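PDB 6JWS: 7,8-dihydro-6-hydroxymethylpterin pyrophosphokinase-dihydropteroate synthase from Plasmodium falciparum, which probably catalyses two successive steps of folate biosynthesis: ATP-dependent pyrophosphorylation of 6-hydroxymethyl-7,8-dihydropterin, then condensation of the resulting diphosphate with 4-aminobenzoate to give 7,8-dihydropteroate. Local coordinates for residues A414-F419 with V455-F459; M421-A426 with V690-K694; Y606-I612 with N666-G670; S675-Y679 with L700-D704. The protein carries 1 engineered substitution. The contacts are given in a common frame with arbitrary orientation. Residue numbers count along the deposited sequence, not the author numbering.

Contact 1: residues A414-F419 with V455-F459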
loop_
_atom_site.group_PDB
_atom_site.type_symbol
_atom_site.label_atom_id
_atom_site.label_comp_id
_atom_site.label_asym_id
_atom_site.label_seq_id
_atom_site.Cartn_x
_atom_site.Cartn_y
_atom_site.Cartn_z
ATOM N N ALA B 414 36.139 1.024 -7.476
ATOM C CA ALA B 414 35.092 1.997 -7.199
ATOM C C ALA B 414 34.255 2.231 -8.455
ATOM O O ALA B 414 33.033 2.136 -8.394
ATOM C CB ALA B 414 35.656 3.295 -6.663
ATOM N N VAL B 415 34.931 2.499 -9.583
ATOM C CA VAL B 415 34.242 2.859 -10.810
ATOM C C VAL B 415 33.473 1.654 -11.360
ATOM O O VAL B 415 32.371 1.797 -11.895
ATOM C CB VAL B 415 35.220 3.491 -11.821
ATOM C CG1 VAL B 415 34.638 3.581 -13.225
ATOM C CG2 VAL B 415 35.655 4.868 -11.351
ATOM N N GLN B 416 34.049 0.460 -11.196
ATOM C CA GLN B 416 33.405 -0.773 -11.596
ATOM C C GLN B 416 32.046 -0.868 -10.897
ATOM O O GLN B 416 31.038 -1.168 -11.535
ATOM C CB GLN B 416 34.283 -1.943 -11.158
ATOM C CG GLN B 416 34.404 -3.076 -12.162
ATOM C CD GLN B 416 35.703 -3.814 -11.916
ATOM O OE1 GLN B 416 36.721 -3.564 -12.568
ATOM N NE2 GLN B 416 35.695 -4.707 -10.936
ATOM N N ARG B 417 32.047 -0.634 -9.575
ATOM C CA ARG B 417 30.859 -0.661 -8.735
ATOM C C ARG B 417 29.822 0.351 -9.233
ATOM O O ARG B 417 28.637 0.038 -9.266
ATOM C CB ARG B 417 31.241 -0.451 -7.268
ATOM C CG ARG B 417 30.076 -0.519 -6.290
ATOM C CD ARG B 417 29.321 -1.837 -6.249
ATOM N NE ARG B 417 28.178 -1.749 -5.341
ATOM C CZ ARG B 417 26.970 -2.268 -5.571
ATOM N NH1 ARG B 417 26.728 -2.937 -6.689
ATOM N NH2 ARG B 417 26.008 -2.111 -4.677
ATOM N N MET B 418 30.277 1.538 -9.660
ATOM C CA MET B 418 29.391 2.555 -10.206
ATOM C C MET B 418 28.704 2.056 -11.472
ATOM O O MET B 418 27.525 2.345 -11.676
ATOM C CB MET B 418 30.122 3.868 -10.501
ATOM C CG MET B 418 30.557 4.556 -9.232
ATOM S SD MET B 418 31.603 6.003 -9.471
ATOM C CE MET B 418 30.454 7.119 -10.278
ATOM N N PHE B 419 29.439 1.318 -12.315
ATOM C CA PHE B 419 28.870 0.786 -13.546
ATOM C C PHE B 419 27.858 -0.314 -13.220
ATOM O O PHE B 419 26.802 -0.406 -13.831
ATOM C CB PHE B 419 29.970 0.391 -14.542
ATOM C CG PHE B 419 30.423 1.526 -15.436
ATOM C CD1 PHE B 419 29.752 1.817 -16.618
ATOM C CD2 PHE B 419 31.518 2.309 -15.101
ATOM C CE1 PHE B 419 30.161 2.867 -17.428
ATOM C CE2 PHE B 419 31.921 3.370 -15.900
ATOM C CZ PHE B 419 31.242 3.646 -17.062
ATOM N N VAL B 455 38.191 9.053 -8.006
ATOM C CA VAL B 455 37.128 8.144 -8.413
ATOM C C VAL B 455 36.228 8.826 -9.438
ATOM O O VAL B 455 35.943 8.250 -10.495
ATOM C CB VAL B 455 36.305 7.641 -7.217
ATOM C CG1 VAL B 455 35.021 6.976 -7.689
ATOM C CG2 VAL B 455 37.122 6.673 -6.365
ATOM N N LEU B 456 35.814 10.063 -9.137
ATOM C CA LEU B 456 34.869 10.746 -10.009
ATOM C C LEU B 456 35.516 11.057 -11.352
ATOM O O LEU B 456 34.808 11.049 -12.366
ATOM C CB LEU B 456 34.344 12.023 -9.347
ATOM C CG LEU B 456 33.263 11.811 -8.287
ATOM C CD1 LEU B 456 32.939 13.111 -7.571
ATOM C CD2 LEU B 456 32.013 11.196 -8.898
ATOM N N GLN B 457 36.826 11.376 -11.321
ATOM C CA GLN B 457 37.622 11.660 -12.510
ATOM C C GLN B 457 37.714 10.418 -13.404
ATOM O O GLN B 457 37.494 10.508 -14.604
ATOM C CB GLN B 457 39.014 12.170 -12.117
ATOM C CG GLN B 457 39.091 13.684 -11.970
ATOM C CD GLN B 457 40.282 14.173 -11.182
ATOM O OE1 GLN B 457 40.985 13.414 -10.507
ATOM N NE2 GLN B 457 40.498 15.479 -11.233
ATOM N N LEU B 458 38.025 9.259 -12.818
ATOM C CA LEU B 458 38.093 8.005 -13.553
ATOM C C LEU B 458 36.715 7.646 -14.122
ATOM O O LEU B 458 36.611 7.200 -15.267
ATOM C CB LEU B 458 38.647 6.919 -12.618
ATOM C CG LEU B 458 38.861 5.531 -13.233
ATOM C CD1 LEU B 458 39.759 5.597 -14.459
ATOM C CD2 LEU B 458 39.449 4.557 -12.223
ATOM N N PHE B 459 35.644 7.877 -13.340
ATOM C CA PHE B 459 34.311 7.573 -13.842
ATOM C C PHE B 459 33.998 8.402 -15.086
ATOM O O PHE B 459 33.458 7.874 -16.062
ATOM C CB PHE B 459 33.221 7.777 -12.784
ATOM C CG PHE B 459 31.848 7.545 -13.349
ATOM C CD1 PHE B 459 31.366 6.256 -13.522
ATOM C CD2 PHE B 459 31.065 8.613 -13.760
ATOM C CE1 PHE B 459 30.111 6.041 -14.074
ATOM C CE2 PHE B 459 29.813 8.392 -14.317
ATOM C CZ PHE B 459 29.342 7.107 -14.480
#
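Two helical turns, 414-419 and 455-459, cross at -57° with their axes 9.6 Å apart at closest approach; the N-to-C directions are closer to parallel than antiparallel. The backbones come nearest at Val415 and Phe459, whose CA atoms are 5.6 Å apart. At this point Val415 CG2 lies 3.5 Å from Val455 O, 3.6 Å from Phe459 N and 3.8 Å from Leu458 CG, so the branched side chain rests directly on the opposing helix backbone. Ala414, the residue before Val415, sets its CB 3.7 Å from Val455 CG2, one turn ahead of Phe459 on the other helix. Met418 lays its CE methyl over the face of the Phe459 ring, 3.6 Å from the centroid, in a CH-pi contact, while its SD, 4.8 Å from the same centroid, adds an oblique Met-aromatic approach. Phe419 leans in at the more open margin, its ring at 43° to that of Phe459 and CE2 3.7 Å from Phe459 CE1. The side chains that meet are all apolar. Both segments belong to neighbouring helices on the outside of the TIM barrel: helix 411-424 links strands 390-396 and 428-432, and helix 448-464 links 428-432 to 478-482. Met418 and Val455 both also touch Leu395 on strand 390-396, and Phe459 reaches Pro477 just ahead of strand 478-482.

Contact 2: residues M421-A426 with V690-K694. With MG (magnesium ion), chain O.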
loop_
_atom_site.group_PDB
_atom_site.type_symbol
_atom_site.label_atom_id
_atom_site.label_comp_id
_atom_site.label_asym_id
_atom_site.label_seq_id
_atom_site.Cartn_x
_atom_site.Cartn_y
_atom_site.Cartn_z
ATOM N N MET B 421 26.002 -0.496 -10.545
ATOM C CA MET B 421 24.777 0.054 -9.975
ATOM C C MET B 421 23.916 0.677 -11.076
ATOM O O MET B 421 22.689 0.603 -11.026
ATOM C CB MET B 421 25.064 1.056 -8.856
ATOM C CG MET B 421 25.500 0.368 -7.572
ATOM S SD MET B 421 25.735 1.491 -6.160
ATOM C CE MET B 421 27.028 2.580 -6.769
ATOM N N ILE B 422 24.568 1.258 -12.085
ATOM C CA ILE B 422 23.852 1.776 -13.241
ATOM C C ILE B 422 23.111 0.622 -13.932
ATOM O O ILE B 422 21.911 0.715 -14.186
ATOM C CB ILE B 422 24.816 2.503 -14.199
ATOM C CG1 ILE B 422 25.476 3.709 -13.528
ATOM C CG2 ILE B 422 24.112 2.906 -15.482
ATOM C CD1 ILE B 422 26.690 4.217 -14.285
ATOM N N ASN B 423 23.831 -0.481 -14.187
ATOM C CA ASN B 423 23.266 -1.655 -14.833
ATOM C C ASN B 423 22.180 -2.284 -13.957
ATOM O O ASN B 423 21.266 -2.915 -14.474
ATOM C CB ASN B 423 24.347 -2.649 -15.270
ATOM C CG ASN B 423 25.236 -2.105 -16.376
ATOM O OD1 ASN B 423 24.786 -1.344 -17.240
ATOM N ND2 ASN B 423 26.506 -2.487 -16.357
ATOM N N GLU B 424 22.265 -2.093 -12.636
ATOM C CA GLU B 424 21.282 -2.681 -11.743
ATOM C C GLU B 424 20.011 -1.827 -11.671
ATOM O O GLU B 424 18.997 -2.294 -11.155
ATOM C CB GLU B 424 21.893 -3.013 -10.380
ATOM C CG GLU B 424 22.655 -4.333 -10.321
ATOM C CD GLU B 424 23.400 -4.515 -8.996
ATOM O OE1 GLU B 424 23.193 -3.693 -8.075
ATOM O OE2 GLU B 424 24.177 -5.490 -8.860
ATOM N N GLY B 425 20.064 -0.599 -12.197
ATOM C CA GLY B 425 18.889 0.248 -12.371
ATOM C C GLY B 425 18.871 1.512 -11.495
ATOM O O GLY B 425 17.832 2.156 -11.362
ATOM N N ALA B 426 20.002 1.886 -10.890
ATOM C CA ALA B 426 20.086 3.161 -10.190
ATOM C C ALA B 426 19.984 4.330 -11.172
ATOM O O ALA B 426 20.642 4.339 -12.207
ATOM C CB ALA B 426 21.382 3.219 -9.427
ATOM N N VAL B 690 20.955 -2.232 -4.974
ATOM C CA VAL B 690 20.278 -1.605 -6.094
ATOM C C VAL B 690 19.451 -2.655 -6.850
ATOM O O VAL B 690 18.289 -2.397 -7.171
ATOM C CB VAL B 690 21.265 -0.869 -7.025
ATOM C CG1 VAL B 690 20.562 -0.332 -8.266
ATOM C CG2 VAL B 690 22.011 0.260 -6.325
ATOM N N LEU B 691 20.047 -3.836 -7.116
ATOM C CA LEU B 691 19.373 -4.869 -7.888
ATOM C C LEU B 691 18.130 -5.319 -7.129
ATOM O O LEU B 691 17.074 -5.510 -7.719
ATOM C CB LEU B 691 20.320 -6.052 -8.127
ATOM C CG LEU B 691 19.658 -7.277 -8.764
ATOM C CD1 LEU B 691 20.640 -8.022 -9.678
ATOM C CD2 LEU B 691 19.066 -8.218 -7.692
ATOM N N GLU B 692 18.278 -5.509 -5.818
ATOM C CA GLU B 692 17.178 -5.978 -4.995
ATOM C C GLU B 692 16.033 -4.956 -5.018
ATOM O O GLU B 692 14.877 -5.307 -5.218
ATOM C CB GLU B 692 17.694 -6.220 -3.577
ATOM C CG GLU B 692 18.766 -7.299 -3.483
ATOM C CD GLU B 692 20.215 -6.832 -3.592
ATOM O OE1 GLU B 692 20.538 -6.037 -4.504
ATOM O OE2 GLU B 692 21.028 -7.254 -2.737
ATOM N N THR B 693 16.368 -3.671 -4.827
ATOM C CA THR B 693 15.387 -2.601 -4.722
ATOM C C THR B 693 14.650 -2.431 -6.054
ATOM O O THR B 693 13.426 -2.287 -6.085
ATOM C CB THR B 693 16.068 -1.305 -4.246
ATOM O OG1 THR B 693 16.726 -1.597 -3.007
ATOM C CG2 THR B 693 15.095 -0.162 -4.055
ATOM N N LYS B 694 15.411 -2.432 -7.157
ATOM C CA LYS B 694 14.830 -2.304 -8.486
ATOM C C LYS B 694 13.857 -3.452 -8.777
ATOM O O LYS B 694 12.858 -3.246 -9.470
ATOM C CB LYS B 694 15.940 -2.289 -9.542
ATOM C CG LYS B 694 15.503 -1.932 -10.960
ATOM C CD LYS B 694 14.884 -0.552 -11.050
ATOM C CE LYS B 694 14.768 -0.018 -12.462
ATOM N NZ LYS B 694 14.003 -0.938 -13.335
HETATM MG MG MG O . 23.091 -6.835 -2.144
HETATM O O HOH W 1 23.667 -3.363 -5.652
HETATM O O HOH W 2 23.598 -8.837 -3.364
HETATM O O HOH W 3 22.890 -5.849 -4.070
#
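A Schellman motif ends helix 411-424 where it meets the start of helix 690-704, the last helix of the TIM barrel lying against the first. Met421 opens the contact, its CG 3.7 Å from Val690 CG2, and its carbonyl O accepts the Ala426 N bond (3.0 Å) that helps to close the motif. Glu424 OE1 takes a weak hydrogen bond from Leu691 N, in the first turn of the other helix, at 3.3 Å. Gly425 then leaves the helix with a positive phi of 113°; a CB here would clash with Lys694 CG and with the preceding carbonyl, so glycine suits both the turn and the packing. The Lys694 chain lies along this bend, CB 3.5 Å from Glu424 O, and its NZ forms a salt bridge with Asp698. Ala426 CB touches Val690 CG1 at 3.8 Å. Glu692 OE2 binds magnesium at 2.2 Å, together with Asp689 and the carbonyl O of Met648. Water 1 donates to Glu424 OE1 (2.5 Å) and accepts from Val690 N (3.0 Å).

Contact 3: residues Y606-I612 with N666-G670. With PT1 (pteroic acid), chain I.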
loop_
_atom_site.group_PDB
_atom_site.type_symbol
_atom_site.label_atom_id
_atom_site.label_comp_id
_atom_site.label_asym_id
_atom_site.label_seq_id
_atom_site.Cartn_x
_atom_site.Cartn_y
_atom_site.Cartn_z
ATOM N N TYR B 606 17.265 4.775 4.391
ATOM C CA TYR B 606 17.012 3.830 5.467
ATOM C C TYR B 606 17.986 2.657 5.378
ATOM O O TYR B 606 18.058 1.838 6.290
ATOM C CB TYR B 606 15.599 3.259 5.314
ATOM C CG TYR B 606 15.332 2.636 3.963
ATOM C CD1 TYR B 606 15.792 1.359 3.637
ATOM C CD2 TYR B 606 14.587 3.321 3.021
ATOM C CE1 TYR B 606 15.544 0.806 2.386
ATOM C CE2 TYR B 606 14.324 2.778 1.775
ATOM C CZ TYR B 606 14.784 1.512 1.461
ATOM O OH TYR B 606 14.519 1.027 0.205
ATOM N N SER B 607 18.705 2.573 4.260
ATOM C CA SER B 607 19.399 1.359 3.863
ATOM C C SER B 607 20.391 0.889 4.926
ATOM O O SER B 607 21.360 1.582 5.250
ATOM C CB SER B 607 20.080 1.550 2.521
ATOM O OG SER B 607 20.610 0.328 2.041
ATOM N N ARG B 608 20.137 -0.320 5.434
ATOM C CA ARG B 608 21.013 -1.065 6.318
ATOM C C ARG B 608 21.190 -0.363 7.660
ATOM O O ARG B 608 22.164 -0.629 8.340
ATOM C CB ARG B 608 22.354 -1.371 5.651
ATOM C CG ARG B 608 22.258 -2.339 4.475
ATOM C CD ARG B 608 23.648 -2.630 3.952
ATOM N NE ARG B 608 23.592 -3.488 2.770
ATOM C CZ ARG B 608 24.658 -3.879 2.056
ATOM N NH1 ARG B 608 25.870 -3.498 2.419
ATOM N NH2 ARG B 608 24.509 -4.646 0.984
ATOM N N LYS B 609 20.234 0.472 8.069
ATOM C CA LYS B 609 20.373 1.211 9.316
ATOM C C LYS B 609 19.843 0.370 10.472
ATOM O O LYS B 609 19.003 -0.509 10.281
ATOM C CB LYS B 609 19.661 2.568 9.227
ATOM C CG LYS B 609 20.261 3.515 8.195
ATOM C CD LYS B 609 19.799 4.950 8.238
ATOM C CE LYS B 609 20.756 5.786 7.393
ATOM N NZ LYS B 609 20.277 7.166 7.143
ATOM N N ARG B 610 20.298 0.712 11.681
ATOM C CA ARG B 610 20.003 -0.040 12.887
ATOM C C ARG B 610 18.501 -0.122 13.153
ATOM O O ARG B 610 18.037 -1.130 13.670
ATOM C CB ARG B 610 20.700 0.609 14.087
ATOM C CG ARG B 610 22.205 0.393 14.162
ATOM C CD ARG B 610 22.779 1.409 15.151
ATOM N NE ARG B 610 22.564 2.817 14.797
ATOM C CZ ARG B 610 22.804 3.879 15.576
ATOM N NH1 ARG B 610 23.286 3.723 16.803
ATOM N NH2 ARG B 610 22.556 5.100 15.121
ATOM N N PHE B 611 17.726 0.921 12.830
ATOM C CA PHE B 611 16.311 0.882 13.166
ATOM C C PHE B 611 15.586 -0.257 12.440
ATOM O O PHE B 611 14.539 -0.692 12.913
ATOM C CB PHE B 611 15.626 2.233 12.940
ATOM C CG PHE B 611 15.276 2.554 11.512
ATOM C CD1 PHE B 611 16.206 3.148 10.668
ATOM C CD2 PHE B 611 14.014 2.263 11.010
ATOM C CE1 PHE B 611 15.879 3.441 9.343
ATOM C CE2 PHE B 611 13.695 2.559 9.694
ATOM C CZ PHE B 611 14.612 3.172 8.866
ATOM N N ILE B 612 16.114 -0.729 11.299
ATOM C CA ILE B 612 15.476 -1.851 10.617
ATOM C C ILE B 612 15.515 -3.111 11.494
ATOM O O ILE B 612 14.488 -3.759 11.680
ATOM C CB ILE B 612 16.093 -2.126 9.232
ATOM C CG1 ILE B 612 16.067 -0.889 8.323
ATOM C CG2 ILE B 612 15.391 -3.323 8.604
ATOM C CD1 ILE B 612 16.678 -1.103 6.960
ATOM N N ASN B 666 18.186 -7.592 7.574
ATOM C CA ASN B 666 18.308 -6.148 7.479
ATOM C C ASN B 666 18.061 -5.682 6.045
ATOM O O ASN B 666 17.336 -4.709 5.839
ATOM C CB ASN B 666 19.650 -5.620 8.012
ATOM C CG ASN B 666 19.614 -4.120 8.210
ATOM O OD1 ASN B 666 19.955 -3.618 9.278
ATOM N ND2 ASN B 666 19.168 -3.388 7.199
ATOM N N ILE B 667 18.672 -6.353 5.062
ATOM C CA ILE B 667 18.468 -5.958 3.672
ATOM C C ILE B 667 17.024 -6.221 3.215
ATOM O O ILE B 667 16.448 -5.382 2.525
ATOM C CB ILE B 667 19.508 -6.626 2.766
ATOM C CG1 ILE B 667 20.911 -6.130 3.117
ATOM C CG2 ILE B 667 19.175 -6.431 1.299
ATOM C CD1 ILE B 667 22.003 -7.066 2.640
ATOM N N CYS B 668 16.432 -7.355 3.638
ATOM C CA CYS B 668 15.033 -7.635 3.340
ATOM C C CYS B 668 14.107 -6.667 4.076
ATOM O O CYS B 668 13.137 -6.191 3.497
ATOM C CB CYS B 668 14.672 -9.084 3.630
ATOM S SG CYS B 668 15.639 -10.188 2.576
ATOM N N GLY B 669 14.438 -6.333 5.332
ATOM C CA GLY B 669 13.681 -5.313 6.043
ATOM C C GLY B 669 13.648 -3.999 5.260
ATOM O O GLY B 669 12.612 -3.341 5.174
ATOM N N GLY B 670 14.767 -3.622 4.641
ATOM C CA GLY B 670 14.770 -2.386 3.874
ATOM C C GLY B 670 13.956 -2.483 2.585
ATOM O O GLY B 670 13.395 -1.483 2.140
HETATM C C2 PT1 I . 20.992 9.706 4.569
HETATM C C3 PT1 I . 22.412 9.360 4.649
HETATM C C5 PT1 I . 23.323 10.154 3.819
HETATM N N6 PT1 I . 22.891 8.362 5.430
HETATM C C7 PT1 I . 21.467 11.450 3.035
HETATM N N9 PT1 I . 22.807 11.153 3.048
HETATM C C10 PT1 I . 24.229 8.124 5.466
HETATM N N11 PT1 I . 20.975 12.482 2.257
HETATM C C12 PT1 I . 25.099 8.894 4.704
HETATM C C21 PT1 I . 22.225 4.009 11.585
HETATM O O22 PT1 I . 22.365 2.759 11.485
HETATM O O1 PT1 I . 20.103 9.027 5.304
HETATM N N4 PT1 I . 20.587 10.718 3.771
HETATM N N8 PT1 I . 24.635 9.869 3.894
HETATM C C13 PT1 I . 24.746 7.043 6.376
HETATM N N14 PT1 I . 24.603 7.505 7.784
HETATM C C15 PT1 I . 24.040 6.687 8.704
HETATM C C16 PT1 I . 23.303 7.231 9.778
HETATM C C17 PT1 I . 24.219 5.272 8.566
HETATM C C18 PT1 I . 22.714 6.350 10.718
HETATM C C19 PT1 I . 23.640 4.405 9.526
HETATM C C20 PT1 I . 22.873 4.945 10.589
HETATM O O23 PT1 I . 21.541 4.479 12.508
HETATM O O HOH W 4 15.718 -1.277 -0.410
HETATM O O HOH W 5 18.243 -2.444 4.442
#
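The type II beta turn Tyr606-Lys609, which follows barrel strand 603-604, packs against helix 657-680, while Lys609, its last residue, and Arg610 after it hold pteroic acid. Lys609 NZ donates to PT1 O1 at 2.6 Å, and Arg610 N and NH2 grip the carboxylate at O22 and O23, both at 2.9 Å. Along the helix, Asn666 comes first: its ND2 lies 3.1 Å from Arg608 CA and 3.4 Å from Ile612 CD1, and its carbonyl O receives a water that also accepts from Arg608 N. Ile667 CG1 lies 3.8 Å from Arg608 NE, and that NE forms a salt bridge with Asp689, a magnesium ligand. Gly669 lets Ile612 come close, its CA 3.7 Å from Ile612 CG2; an ideal CB would stand only 2.4 Å from that methyl. Gly670 CA is 3.8 Å from Ile612 CD1, and a CB there would come tight against Tyr606 CE1, which is 3.1 Å from Gly670 O. Water 4 lies 2.7 Å from Tyr606 OH and donates a weak bond to Gly670 O at 3.5 Å.

Contact 4: residues S675-Y679 with L700-D704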
loop_
_atom_site.group_PDB
_atom_site.type_symbol
_atom_site.label_atom_id
_atom_site.label_comp_id
_atom_site.label_asym_id
_atom_site.label_seq_id
_atom_site.Cartn_x
_atom_site.Cartn_y
_atom_site.Cartn_z
ATOM N N SER B 675 9.039 -0.753 -0.442
ATOM C CA SER B 675 7.639 -0.951 -0.827
ATOM C C SER B 675 6.773 0.171 -0.274
ATOM O O SER B 675 5.967 0.746 -1.004
ATOM C CB SER B 675 7.089 -2.260 -0.324
ATOM O OG SER B 675 7.873 -3.308 -0.840
ATOM N N TYR B 676 6.922 0.387 1.038
ATOM C CA TYR B 676 6.265 1.464 1.755
ATOM C C TYR B 676 6.528 2.790 1.035
ATOM O O TYR B 676 5.598 3.544 0.771
ATOM C CB TYR B 676 6.745 1.490 3.213
ATOM C CG TYR B 676 6.091 2.575 4.029
ATOM C CD1 TYR B 676 4.754 2.460 4.395
ATOM C CD2 TYR B 676 6.806 3.698 4.448
ATOM C CE1 TYR B 676 4.131 3.444 5.136
ATOM C CE2 TYR B 676 6.203 4.685 5.216
ATOM C CZ TYR B 676 4.865 4.559 5.543
ATOM O OH TYR B 676 4.236 5.509 6.285
ATOM N N SER B 677 7.789 3.025 0.659
ATOM C CA SER B 677 8.223 4.262 0.011
ATOM C C SER B 677 7.552 4.430 -1.343
ATOM O O SER B 677 7.151 5.537 -1.704
ATOM C CB SER B 677 9.725 4.271 -0.178
ATOM O OG SER B 677 10.366 4.383 1.088
ATOM N N TYR B 678 7.488 3.313 -2.087
ATOM C CA TYR B 678 6.809 3.265 -3.367
ATOM C C TYR B 678 5.348 3.695 -3.207
ATOM O O TYR B 678 4.836 4.521 -3.982
ATOM C CB TYR B 678 6.891 1.863 -3.976
ATOM C CG TYR B 678 6.031 1.759 -5.211
ATOM C CD1 TYR B 678 6.515 2.167 -6.447
ATOM C CD2 TYR B 678 4.713 1.343 -5.123
ATOM C CE1 TYR B 678 5.718 2.119 -7.578
ATOM C CE2 TYR B 678 3.899 1.297 -6.238
ATOM C CZ TYR B 678 4.408 1.682 -7.467
ATOM O OH TYR B 678 3.607 1.668 -8.569
ATOM N N TYR B 679 4.664 3.139 -2.196
ATOM C CA TYR B 679 3.254 3.479 -2.018
ATOM C C TYR B 679 3.054 4.889 -1.474
ATOM O O TYR B 679 2.008 5.484 -1.710
ATOM C CB TYR B 679 2.513 2.476 -1.139
ATOM C CG TYR B 679 2.303 1.178 -1.857
ATOM C CD1 TYR B 679 1.582 1.142 -3.033
ATOM C CD2 TYR B 679 2.841 0.001 -1.375
ATOM C CE1 TYR B 679 1.398 -0.042 -3.719
ATOM C CE2 TYR B 679 2.665 -1.193 -2.045
ATOM C CZ TYR B 679 1.941 -1.210 -3.223
ATOM O OH TYR B 679 1.772 -2.385 -3.900
ATOM N N LEU B 700 6.085 -3.831 -8.139
ATOM C CA LEU B 700 5.023 -2.966 -7.630
ATOM C C LEU B 700 4.464 -2.090 -8.758
ATOM O O LEU B 700 3.251 -1.908 -8.852
ATOM C CB LEU B 700 5.490 -2.166 -6.410
ATOM C CG LEU B 700 5.946 -2.998 -5.199
ATOM C CD1 LEU B 700 6.410 -2.118 -4.051
ATOM C CD2 LEU B 700 4.840 -3.923 -4.698
ATOM N N THR B 701 5.350 -1.599 -9.635
ATOM C CA THR B 701 4.955 -0.796 -10.784
ATOM C C THR B 701 4.045 -1.597 -11.722
ATOM O O THR B 701 3.063 -1.054 -12.245
ATOM C CB THR B 701 6.177 -0.205 -11.513
ATOM O OG1 THR B 701 6.927 0.607 -10.598
ATOM C CG2 THR B 701 5.770 0.686 -12.666
ATOM N N LYS B 702 4.373 -2.883 -11.938
ATOM C CA LYS B 702 3.604 -3.728 -12.836
ATOM C C LYS B 702 2.213 -3.978 -12.264
ATOM O O LYS B 702 1.235 -3.930 -13.002
ATOM C CB LYS B 702 4.285 -5.070 -13.113
ATOM C CG LYS B 702 4.844 -5.193 -14.517
ATOM C CD LYS B 702 3.830 -5.623 -15.552
ATOM C CE LYS B 702 4.448 -5.691 -16.940
ATOM N NZ LYS B 702 3.425 -5.828 -18.004
ATOM N N ILE B 703 2.140 -4.275 -10.963
ATOM C CA ILE B 703 0.850 -4.506 -10.348
ATOM C C ILE B 703 -0.016 -3.247 -10.463
ATOM O O ILE B 703 -1.231 -3.358 -10.644
ATOM C CB ILE B 703 1.013 -4.998 -8.899
ATOM C CG1 ILE B 703 1.717 -6.356 -8.854
ATOM C CG2 ILE B 703 -0.335 -5.018 -8.185
ATOM C CD1 ILE B 703 2.051 -6.831 -7.451
ATOM N N ASP B 704 0.618 -2.062 -10.427
ATOM C CA ASP B 704 -0.105 -0.797 -10.430
ATOM C C ASP B 704 -0.550 -0.366 -11.824
ATOM O O ASP B 704 -1.393 0.518 -11.932
ATOM C CB ASP B 704 0.741 0.342 -9.864
ATOM C CG ASP B 704 0.350 0.764 -8.464
ATOM O OD1 ASP B 704 -0.681 0.269 -7.959
ATOM O OD2 ASP B 704 1.079 1.592 -7.891
HETATM O O HOH W 6 1.565 -2.269 -6.462
#
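Tyr678 lays its ring over Leu700, whose CB lies 3.9 Å from the ring centroid and 16° off the normal, a CH-pi contact. The same tyrosine reaches past the leucine with its hydroxyl, donating a short hydrogen bond to Asp704 OD2 at 2.6 Å, so one side chain spans a full turn of the opposing helix. Tyr679 approaches Leu700 as well, with OH 3.5 Å from CD2, and its hydroxyl is 2.6 Å from water 6, which donates to Leu700 O at 2.9 Å. Leu700 CD1 meets Ser675 CA at 3.6 Å. Both segments also face the second subunit: Ser675 OG hydrogen-bonds to Ser675 OG of that subunit, Leu700 packs on its Ala672, and Tyr676 and Tyr679 pair with its Tyr679 and Tyr676. The long side chains bridge segments whose axes stay 11.7 Å apart at closest approach and run at 39° to one another. Their parent helices, 657-680 and 690-704, are the last two of the barrel and are joined through strand 684-687.

All four contacts lie in the TIM barrel, but their chemistry changes with position. Contact 1 is buried and joins apolar side chains, away from the annotated sites; contact 3 is also buried, yet mixes close packing at two glycines with waters and carries two residues of the pteroic acid pocket. Contacts 2 and 4, only partly buried, add a direct hydrogen bond (weak in contact 2) and a bridging water to apolar packing. Helix 411-424 serves contacts 1 and 2, which touch through Phe459 and Ile422; helix 690-704 serves contacts 2 and 4, and helix 657-680 contacts 3 and 4. Contact 2 supplies the magnesium ligand Glu692, and Arg608 of contact 3 forms a salt bridge with Asp689, another ligand. Contacts 2, 3 and 4 reach the second subunit.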